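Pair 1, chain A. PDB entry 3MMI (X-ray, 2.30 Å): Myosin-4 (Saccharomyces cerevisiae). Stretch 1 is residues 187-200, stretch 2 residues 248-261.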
# COMPACT_ATOMS: atom_id res chain seq x y z
N LYS A 187 9.22 -2.39 -22.09
CA LYS A 187 8.92 -2.67 -20.69
C LYS A 187 8.18 -1.45 -20.11
O LYS A 187 7.14 -1.60 -19.44
CB LYS A 187 10.23 -3.02 -19.93
CG LYS A 187 10.81 -4.37 -20.30
CD LYS A 187 11.78 -4.80 -19.26
CE LYS A 187 12.27 -6.25 -19.52
NZ LYS A 187 12.59 -6.39 -20.91
N PHE A 188 8.67 -0.27 -20.40
CA PHE A 188 7.97 0.92 -19.98
C PHE A 188 6.57 1.03 -20.56
O PHE A 188 5.60 1.46 -19.93
CB PHE A 188 8.78 2.22 -20.19
CG PHE A 188 9.74 2.53 -19.06
CD1 PHE A 188 11.09 2.23 -19.16
CD2 PHE A 188 9.27 3.05 -17.84
CE1 PHE A 188 11.95 2.45 -18.10
CE2 PHE A 188 10.12 3.29 -16.75
CZ PHE A 188 11.45 2.98 -16.84
N ALA A 189 6.44 0.53 -21.77
CA ALA A 189 5.14 0.60 -22.42
C ALA A 189 4.26 -0.35 -21.70
O ALA A 189 3.10 -0.09 -21.56
CB ALA A 189 5.20 0.24 -23.96
N LYS A 190 4.80 -1.48 -21.25
CA LYS A 190 3.98 -2.43 -20.55
C LYS A 190 3.59 -1.89 -19.14
O LYS A 190 2.45 -2.16 -18.65
CB LYS A 190 4.74 -3.76 -20.40
N LEU A 191 4.53 -1.21 -18.43
CA LEU A 191 4.16 -0.55 -17.20
C LEU A 191 3.03 0.50 -17.37
O LEU A 191 2.10 0.58 -16.57
CB LEU A 191 5.39 0.16 -16.58
CG LEU A 191 5.07 0.93 -15.30
CD1 LEU A 191 4.71 -0.02 -14.12
CD2 LEU A 191 6.32 1.68 -15.02
N PHE A 192 3.13 1.32 -18.42
CA PHE A 192 2.11 2.36 -18.65
C PHE A 192 0.71 1.84 -18.99
O PHE A 192 -0.31 2.35 -18.47
CB PHE A 192 2.55 3.34 -19.69
CG PHE A 192 3.77 4.13 -19.29
CD1 PHE A 192 4.06 4.37 -17.94
CD2 PHE A 192 4.67 4.58 -20.25
CE1 PHE A 192 5.19 5.13 -17.55
CE2 PHE A 192 5.83 5.33 -19.84
CZ PHE A 192 6.05 5.58 -18.43
N THR A 193 0.69 0.72 -19.71
CA THR A 193 -0.55 0.04 -19.99
C THR A 193 -1.14 -0.59 -18.74
O THR A 193 -2.39 -0.51 -18.52
CB THR A 193 -0.35 -1.00 -21.13
OG1 THR A 193 -0.05 -0.25 -22.31
CG2 THR A 193 -1.60 -1.78 -21.36
N PHE A 194 -0.27 -1.17 -17.93
CA PHE A 194 -0.72 -1.77 -16.68
C PHE A 194 -1.37 -0.74 -15.73
O PHE A 194 -2.39 -1.01 -15.11
CB PHE A 194 0.40 -2.51 -15.96
CG PHE A 194 0.04 -2.86 -14.52
CD1 PHE A 194 -0.57 -4.02 -14.24
CD2 PHE A 194 0.30 -1.97 -13.46
CE1 PHE A 194 -0.90 -4.38 -12.96
CE2 PHE A 194 -0.04 -2.30 -12.13
CZ PHE A 194 -0.66 -3.51 -11.89
N LEU A 195 -0.76 0.42 -15.61
CA LEU A 195 -1.24 1.47 -14.75
C LEU A 195 -2.49 2.12 -15.32
O LEU A 195 -3.37 2.50 -14.53
CB LEU A 195 -0.20 2.60 -14.58
CG LEU A 195 1.04 2.14 -13.76
CD1 LEU A 195 2.12 3.19 -13.70
CD2 LEU A 195 0.61 1.64 -12.33
N ASN A 196 -2.56 2.24 -16.67
CA ASN A 196 -3.85 2.70 -17.30
C ASN A 196 -4.98 1.69 -17.04
O ASN A 196 -6.08 2.05 -16.82
CB ASN A 196 -3.75 2.93 -18.85
CG ASN A 196 -2.83 4.09 -19.22
OD1 ASN A 196 -2.06 4.01 -20.20
ND2 ASN A 196 -2.84 5.12 -18.43
N GLU A 197 -4.63 0.41 -17.01
CA GLU A 197 -5.61 -0.61 -16.79
C GLU A 197 -5.96 -0.73 -15.31
O GLU A 197 -7.10 -1.02 -14.97
CB GLU A 197 -5.14 -1.95 -17.39
CG GLU A 197 -5.20 -1.91 -18.95
CD GLU A 197 -4.64 -3.15 -19.66
OE1 GLU A 197 -4.32 -4.16 -18.99
OE2 GLU A 197 -4.50 -3.09 -20.87
N PHE A 198 -5.00 -0.48 -14.42
CA PHE A 198 -5.26 -0.41 -12.98
C PHE A 198 -6.19 0.74 -12.75
O PHE A 198 -7.19 0.66 -12.01
CB PHE A 198 -3.94 -0.16 -12.23
CG PHE A 198 -4.03 -0.25 -10.76
CD1 PHE A 198 -5.11 -0.88 -10.13
CD2 PHE A 198 -2.98 0.20 -9.97
CE1 PHE A 198 -5.18 -1.03 -8.75
CE2 PHE A 198 -3.09 0.13 -8.60
CZ PHE A 198 -4.16 -0.52 -7.99
N ASP A 199 -5.87 1.85 -13.37
CA ASP A 199 -6.69 3.03 -13.24
C ASP A 199 -8.16 2.87 -13.76
O ASP A 199 -9.10 3.41 -13.17
CB ASP A 199 -6.03 4.17 -14.00
CG ASP A 199 -6.80 5.50 -13.85
OD1 ASP A 199 -6.53 6.28 -12.91
OD2 ASP A 199 -7.73 5.77 -14.66
N ALA A 200 -8.36 2.10 -14.84
CA ALA A 200 -9.76 1.86 -15.37
C ALA A 200 -10.61 1.08 -14.41
O ALA A 200 -11.78 1.37 -14.27
CB ALA A 200 -9.71 1.10 -16.74
N ARG A 248 17.06 8.50 -13.96
CA ARG A 248 16.27 8.64 -15.17
C ARG A 248 15.16 7.59 -15.29
O ARG A 248 14.07 7.90 -15.75
CB ARG A 248 17.17 8.58 -16.40
CG ARG A 248 18.46 9.38 -16.27
N ASN A 249 15.42 6.34 -14.88
CA ASN A 249 14.38 5.32 -15.06
C ASN A 249 13.29 5.67 -14.12
O ASN A 249 12.07 5.47 -14.44
CB ASN A 249 14.89 3.89 -14.83
CG ASN A 249 15.85 3.45 -15.91
OD1 ASN A 249 16.68 2.51 -15.73
ND2 ASN A 249 15.71 4.00 -17.05
N ILE A 250 13.67 6.17 -12.94
CA ILE A 250 12.68 6.48 -11.93
C ILE A 250 11.77 7.62 -12.44
O ILE A 250 10.54 7.61 -12.37
CB ILE A 250 13.34 6.84 -10.54
CG1 ILE A 250 13.86 5.54 -9.83
CG2 ILE A 250 12.36 7.53 -9.65
CD1 ILE A 250 14.59 5.84 -8.60
N GLU A 251 12.43 8.62 -12.93
CA GLU A 251 11.70 9.80 -13.52
C GLU A 251 10.80 9.39 -14.68
O GLU A 251 9.70 9.82 -14.75
CB GLU A 251 12.60 10.97 -13.96
CG GLU A 251 13.61 11.59 -12.94
CD GLU A 251 13.32 11.41 -11.39
OE1 GLU A 251 14.17 10.75 -10.67
OE2 GLU A 251 12.26 11.92 -10.88
N ARG A 252 11.20 8.43 -15.48
CA ARG A 252 10.33 7.82 -16.42
C ARG A 252 9.14 7.15 -15.78
O ARG A 252 8.02 7.38 -16.21
CB ARG A 252 11.12 6.78 -17.23
CG ARG A 252 10.84 6.90 -18.65
CD ARG A 252 11.54 5.81 -19.45
NE ARG A 252 10.78 5.50 -20.65
CZ ARG A 252 11.22 4.72 -21.65
NH1 ARG A 252 12.46 4.20 -21.65
NH2 ARG A 252 10.46 4.54 -22.69
N LEU A 253 9.37 6.25 -14.81
CA LEU A 253 8.28 5.62 -14.02
C LEU A 253 7.33 6.65 -13.42
O LEU A 253 6.09 6.49 -13.44
CB LEU A 253 8.89 4.77 -12.92
CG LEU A 253 7.90 3.98 -12.08
CD1 LEU A 253 8.55 2.61 -11.70
CD2 LEU A 253 7.46 4.83 -10.92
N VAL A 254 7.90 7.72 -12.86
CA VAL A 254 7.11 8.70 -12.12
C VAL A 254 6.25 9.68 -13.05
O VAL A 254 5.26 10.20 -12.63
CB VAL A 254 8.05 9.53 -11.22
CG1 VAL A 254 7.71 10.95 -11.18
CG2 VAL A 254 8.05 8.94 -9.87
N SER A 255 6.76 9.89 -14.28
CA SER A 255 6.08 10.65 -15.31
C SER A 255 4.59 10.21 -15.53
O SER A 255 3.76 11.08 -15.64
CB SER A 255 6.86 10.63 -16.63
OG SER A 255 6.77 9.37 -17.25
N TRP A 256 4.26 8.91 -15.45
CA TRP A 256 2.87 8.46 -15.52
C TRP A 256 2.00 9.05 -14.38
O TRP A 256 0.83 9.42 -14.57
CB TRP A 256 2.79 6.92 -15.49
CG TRP A 256 1.41 6.46 -15.80
CD1 TRP A 256 0.91 6.08 -17.08
CD2 TRP A 256 0.32 6.28 -14.89
NE1 TRP A 256 -0.43 5.71 -16.96
CE2 TRP A 256 -0.82 5.84 -15.65
CE3 TRP A 256 0.17 6.46 -13.52
CZ2 TRP A 256 -2.05 5.56 -15.08
CZ3 TRP A 256 -1.09 6.21 -12.94
CH2 TRP A 256 -2.17 5.74 -13.72
N PHE A 257 2.55 9.06 -13.16
CA PHE A 257 1.75 9.44 -11.98
C PHE A 257 1.57 10.92 -11.94
O PHE A 257 0.79 11.47 -11.15
CB PHE A 257 2.42 9.00 -10.67
CG PHE A 257 2.41 7.56 -10.48
CD1 PHE A 257 3.36 6.79 -11.05
CD2 PHE A 257 1.38 6.95 -9.81
CE1 PHE A 257 3.33 5.44 -10.95
CE2 PHE A 257 1.34 5.60 -9.67
CZ PHE A 257 2.31 4.82 -10.25
N GLU A 258 2.32 11.62 -12.77
CA GLU A 258 2.42 13.03 -12.43
C GLU A 258 1.20 13.91 -12.69
O GLU A 258 0.85 14.70 -11.83
CB GLU A 258 3.72 13.65 -12.92
CG GLU A 258 4.58 14.05 -11.77
CD GLU A 258 6.03 14.38 -12.14
OE1 GLU A 258 6.47 14.35 -13.34
OE2 GLU A 258 6.78 14.66 -11.17
N PRO A 259 0.54 13.76 -13.86
CA PRO A 259 -0.74 14.46 -14.01
C PRO A 259 -1.90 13.90 -13.12
O PRO A 259 -3.07 14.13 -13.46
CB PRO A 259 -1.07 14.23 -15.50
CG PRO A 259 -0.38 12.93 -15.83
CD PRO A 259 0.92 13.01 -15.06
N ARG A 260 -1.60 13.19 -12.01
CA ARG A 260 -2.65 12.37 -11.34
C ARG A 260 -2.74 12.56 -9.84
O ARG A 260 -3.81 12.43 -9.22
CB ARG A 260 -2.45 10.90 -11.61
CG ARG A 260 -2.30 10.66 -13.05
CD ARG A 260 -2.41 9.23 -13.29
NE ARG A 260 -3.60 8.89 -14.07
CZ ARG A 260 -3.60 8.89 -15.40
NH1 ARG A 260 -2.45 9.19 -16.06
NH2 ARG A 260 -4.73 8.55 -16.06
N ILE A 261 -1.60 12.78 -9.22
CA ILE A 261 -1.63 12.81 -7.80
C ILE A 261 -0.77 14.05 -7.46
O ILE A 261 -0.06 14.59 -8.29
CB ILE A 261 -1.18 11.41 -7.16
CG1 ILE A 261 0.34 11.35 -6.93
CG2 ILE A 261 -1.56 10.24 -8.06
CD1 ILE A 261 0.88 9.90 -6.82

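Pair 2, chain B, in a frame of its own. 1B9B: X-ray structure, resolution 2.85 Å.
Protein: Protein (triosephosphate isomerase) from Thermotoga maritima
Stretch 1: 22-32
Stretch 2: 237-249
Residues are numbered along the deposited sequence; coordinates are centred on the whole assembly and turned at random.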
# COMPACT_ATOMS: atom_id res chain seq x y z
N LYS B 22 -26.86 31.70 6.17
CA LYS B 22 -26.93 32.97 5.47
C LYS B 22 -26.99 32.73 3.97
O LYS B 22 -28.04 32.90 3.34
CB LYS B 22 -25.70 33.81 5.82
CG LYS B 22 -25.54 34.05 7.31
CD LYS B 22 -24.36 34.94 7.65
CE LYS B 22 -24.32 35.20 9.16
NZ LYS B 22 -23.26 36.18 9.55
N PHE B 23 -25.85 32.33 3.42
CA PHE B 23 -25.71 32.05 2.00
C PHE B 23 -26.91 31.32 1.39
O PHE B 23 -27.40 31.69 0.33
CB PHE B 23 -24.44 31.23 1.78
CG PHE B 23 -24.07 31.06 0.35
CD1 PHE B 23 -24.65 31.85 -0.64
CD2 PHE B 23 -23.14 30.09 -0.02
CE1 PHE B 23 -24.30 31.68 -1.98
CE2 PHE B 23 -22.80 29.91 -1.36
CZ PHE B 23 -23.38 30.71 -2.34
N VAL B 24 -27.39 30.29 2.08
CA VAL B 24 -28.52 29.51 1.59
C VAL B 24 -29.81 30.33 1.42
O VAL B 24 -30.45 30.28 0.36
CB VAL B 24 -28.78 28.30 2.53
CG1 VAL B 24 -30.00 27.54 2.07
CG2 VAL B 24 -27.56 27.38 2.52
N SER B 25 -30.19 31.08 2.45
CA SER B 25 -31.39 31.91 2.38
C SER B 25 -31.26 32.86 1.19
O SER B 25 -32.19 33.01 0.39
CB SER B 25 -31.57 32.71 3.67
OG SER B 25 -31.68 31.84 4.78
N LEU B 26 -30.11 33.52 1.10
CA LEU B 26 -29.82 34.44 0.01
C LEU B 26 -30.29 33.80 -1.30
O LEU B 26 -31.11 34.37 -2.03
CB LEU B 26 -28.31 34.71 -0.04
CG LEU B 26 -27.67 35.23 -1.33
CD1 LEU B 26 -28.36 36.50 -1.77
CD2 LEU B 26 -26.19 35.49 -1.10
N LEU B 27 -29.77 32.61 -1.57
CA LEU B 27 -30.11 31.88 -2.77
C LEU B 27 -31.58 31.51 -2.85
O LEU B 27 -32.21 31.74 -3.88
CB LEU B 27 -29.25 30.62 -2.86
CG LEU B 27 -27.82 30.86 -3.32
CD1 LEU B 27 -27.26 32.09 -2.64
CD2 LEU B 27 -26.98 29.64 -3.03
N VAL B 28 -32.14 30.94 -1.79
CA VAL B 28 -33.54 30.53 -1.83
C VAL B 28 -34.42 31.58 -2.49
O VAL B 28 -35.44 31.24 -3.10
CB VAL B 28 -34.09 30.22 -0.42
CG1 VAL B 28 -35.55 29.82 -0.52
CG2 VAL B 28 -33.29 29.11 0.23
N ASN B 29 -34.03 32.84 -2.37
CA ASN B 29 -34.80 33.94 -2.95
C ASN B 29 -34.28 34.41 -4.32
O ASN B 29 -35.08 34.71 -5.21
CB ASN B 29 -34.84 35.11 -1.97
CG ASN B 29 -35.71 34.82 -0.76
OD1 ASN B 29 -36.94 34.80 -0.85
ND2 ASN B 29 -35.08 34.59 0.39
N GLU B 30 -32.96 34.48 -4.49
CA GLU B 30 -32.36 34.90 -5.76
C GLU B 30 -32.85 33.97 -6.88
O GLU B 30 -33.46 34.41 -7.85
CB GLU B 30 -30.83 34.84 -5.69
CG GLU B 30 -30.21 35.78 -4.69
CD GLU B 30 -30.35 37.23 -5.09
OE1 GLU B 30 -31.49 37.66 -5.31
OE2 GLU B 30 -29.32 37.93 -5.20
N LEU B 31 -32.56 32.68 -6.74
CA LEU B 31 -32.97 31.69 -7.74
C LEU B 31 -34.33 31.13 -7.34
O LEU B 31 -34.46 29.93 -7.09
CB LEU B 31 -31.95 30.55 -7.81
CG LEU B 31 -30.45 30.85 -7.96
CD1 LEU B 31 -30.27 32.06 -8.86
CD2 LEU B 31 -29.83 31.11 -6.60
N HIS B 32 -35.35 31.98 -7.30
CA HIS B 32 -36.68 31.55 -6.89
C HIS B 32 -37.56 31.01 -8.01
O HIS B 32 -38.27 30.02 -7.83
CB HIS B 32 -37.40 32.70 -6.18
CG HIS B 32 -38.77 32.34 -5.68
ND1 HIS B 32 -39.87 32.25 -6.52
CD2 HIS B 32 -39.22 32.03 -4.44
CE1 HIS B 32 -40.93 31.90 -5.82
NE2 HIS B 32 -40.57 31.76 -4.55
N ALA B 237 -16.36 28.54 -6.84
CA ALA B 237 -17.47 29.39 -7.25
C ALA B 237 -18.81 29.08 -6.58
O ALA B 237 -19.74 29.90 -6.61
CB ALA B 237 -17.63 29.32 -8.76
N SER B 238 -18.93 27.89 -5.99
CA SER B 238 -20.17 27.53 -5.34
C SER B 238 -20.25 28.19 -3.97
O SER B 238 -21.29 28.16 -3.31
CB SER B 238 -20.26 26.01 -5.17
OG SER B 238 -19.27 25.55 -4.28
N LEU B 239 -19.13 28.79 -3.55
CA LEU B 239 -19.02 29.46 -2.25
C LEU B 239 -19.56 30.90 -2.26
O LEU B 239 -20.40 31.27 -1.44
CB LEU B 239 -17.55 29.47 -1.81
CG LEU B 239 -16.91 28.09 -1.58
CD1 LEU B 239 -15.40 28.24 -1.42
CD2 LEU B 239 -17.53 27.44 -0.34
N LYS B 240 -19.04 31.70 -3.20
CA LYS B 240 -19.43 33.10 -3.37
C LYS B 240 -20.81 33.22 -4.05
O LYS B 240 -21.53 32.24 -4.18
CB LYS B 240 -18.38 33.82 -4.21
CG LYS B 240 -17.02 33.89 -3.55
CD LYS B 240 -17.09 34.78 -2.32
CE LYS B 240 -15.75 34.88 -1.60
NZ LYS B 240 -15.33 33.58 -0.97
N GLU B 241 -21.16 34.43 -4.47
CA GLU B 241 -22.45 34.64 -5.14
C GLU B 241 -22.27 34.35 -6.62
O GLU B 241 -23.25 34.24 -7.37
CB GLU B 241 -22.94 36.09 -4.98
CG GLU B 241 -23.06 36.60 -3.55
CD GLU B 241 -21.74 37.16 -3.00
OE1 GLU B 241 -20.73 37.15 -3.74
OE2 GLU B 241 -21.72 37.60 -1.83
N SER B 242 -21.01 34.23 -7.05
CA SER B 242 -20.69 33.94 -8.44
C SER B 242 -21.45 32.67 -8.82
O SER B 242 -21.73 32.43 -9.99
CB SER B 242 -19.19 33.74 -8.60
OG SER B 242 -18.73 32.72 -7.74
N PHE B 243 -21.79 31.88 -7.81
CA PHE B 243 -22.55 30.66 -8.01
C PHE B 243 -23.90 31.07 -8.59
O PHE B 243 -24.41 30.45 -9.52
CB PHE B 243 -22.76 29.95 -6.68
CG PHE B 243 -23.55 28.67 -6.80
CD1 PHE B 243 -22.94 27.51 -7.28
CD2 PHE B 243 -24.89 28.62 -6.44
CE1 PHE B 243 -23.67 26.32 -7.41
CE2 PHE B 243 -25.63 27.44 -6.56
CZ PHE B 243 -25.02 26.29 -7.05
N ILE B 244 -24.47 32.14 -8.03
CA ILE B 244 -25.77 32.65 -8.48
C ILE B 244 -25.65 33.20 -9.91
O ILE B 244 -26.65 33.31 -10.63
CB ILE B 244 -26.27 33.79 -7.56
CG1 ILE B 244 -25.97 33.45 -6.10
CG2 ILE B 244 -27.77 33.97 -7.75
CD1 ILE B 244 -26.27 34.57 -5.12
N GLU B 245 -24.43 33.53 -10.31
CA GLU B 245 -24.16 34.05 -11.64
C GLU B 245 -24.24 32.86 -12.60
O GLU B 245 -25.02 32.86 -13.55
CB GLU B 245 -22.75 34.65 -11.67
CG GLU B 245 -22.57 35.78 -12.66
CD GLU B 245 -21.16 36.36 -12.62
OE1 GLU B 245 -20.67 36.67 -11.51
OE2 GLU B 245 -20.54 36.51 -13.70
N LEU B 246 -23.42 31.84 -12.32
CA LEU B 246 -23.39 30.63 -13.12
C LEU B 246 -24.81 30.13 -13.33
O LEU B 246 -25.19 29.77 -14.44
CB LEU B 246 -22.61 29.54 -12.39
CG LEU B 246 -21.15 29.85 -12.08
CD1 LEU B 246 -20.57 28.77 -11.19
CD2 LEU B 246 -20.39 29.95 -13.38
N ALA B 247 -25.58 30.11 -12.25
CA ALA B 247 -26.96 29.66 -12.32
C ALA B 247 -27.74 30.48 -13.33
O ALA B 247 -28.67 29.98 -13.97
CB ALA B 247 -27.62 29.76 -10.94
N ARG B 248 -27.35 31.75 -13.47
CA ARG B 248 -28.00 32.67 -14.41
C ARG B 248 -27.66 32.23 -15.82
O ARG B 248 -28.54 31.99 -16.65
CB ARG B 248 -27.50 34.10 -14.18
CG ARG B 248 -28.61 35.15 -14.03
CD ARG B 248 -28.80 35.57 -12.58
NE ARG B 248 -30.18 35.93 -12.29
CZ ARG B 248 -30.64 36.31 -11.10
NH1 ARG B 248 -29.82 36.39 -10.05
NH2 ARG B 248 -31.93 36.59 -10.94
N ILE B 249 -26.35 32.11 -16.08
CA ILE B 249 -25.83 31.68 -17.37
C ILE B 249 -26.55 30.44 -17.88
O ILE B 249 -27.08 30.41 -18.99
CB ILE B 249 -24.34 31.37 -17.26
CG1 ILE B 249 -23.60 32.61 -16.75
CG2 ILE B 249 -23.79 30.92 -18.59
CD1 ILE B 249 -22.13 32.41 -16.50

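Superposing N, CA and C of 14 central residues brings pair 2 onto pair 1 with an RMSD of 0.8 Å. In both, two helices run in roughly the same direction and cross at a signed angle of -26° in pair 1 and -25° in pair 2, with axes 10.4 Å and 11.1 Å apart at closest approach. The buried surface is 618 Å² in pair 1 and 451 Å² in pair 2.

Phe188(A) and Phe23(B) match, their CA atoms 0.4 Å apart after superposition, and both point toward the partner stretch. Their rotamers differ: chi1 is m (-85°) in Phe188(A) and t (-171°) in Phe23(B), and the side-chain centres lie 2.7 Å apart. The Phe188(A) ring takes Arg252(A) over one face, with CD of Arg252(A) 3.5 Å from the ring centroid and 8° off its normal. The Phe23(B) ring instead meets backbone oxygens of the segment ahead of the second helix: O of Ser238(B) lies at its edge, 3.0 Å from CE2 of Phe23(B), and O of Lys240(B) is 3.0 Å from CZ of Phe23(B); its CZ is also 4.4 Å from CB of Phe243(B).

Both pairs have leucine at the next inward position, where Leu191(A) matches Leu26(B) with side-chain centres 0.7 Å apart and both chi pairs t, p. The opposing position changes from Leu253(A) to Glu241(B), yet both supply aliphatic carbon at the same range: CD2 of Leu191(A) is 4.1 Å from CG of Leu253(A), and CD2 of Leu26(B) is 4.1 Å from CG of Glu241(B).

The centre of each contact is Trp256(A), matched by Ile244(B); both point toward the other stretch, and each has the largest area in its own stretch covered by the partner, 115 and 79 Å². Trp256(A) sits as a knob among Phe192(A), Leu195(A), Asn196(A) and Asp199(A). Around Ile244(B), the positions matching the first three are Leu27(B), Glu30(B) and Leu31(B).

At the first, CE1 of Phe192(A) is 3.6 Å from CB of Trp256(A), the rings near parallel but slid apart; CD1 of Leu27(B) reaches CD1 of Ile244(B) at 3.6 Å. At the second, CB of Leu195(A) lies 3.5 Å from the centroid of the six-membered ring of Trp256(A), over its face, whereas Glu30(B) offers its own CB, 3.8 Å from CG2 of Ile244(B). At the third, Asn196(A) lies at the edge of the indole, while CD1 of Leu31(B) packs 3.3 Å from CG2 of Ile244(B). This last match is looser (CA atoms 1.7 Å apart), and Leu31(B) has already left helical phi/psi.

Thus a broad indole occupies the central position in pair 1, and in pair 2 a smaller branched side chain does so, packed against leucines and the CB of Glu30(B).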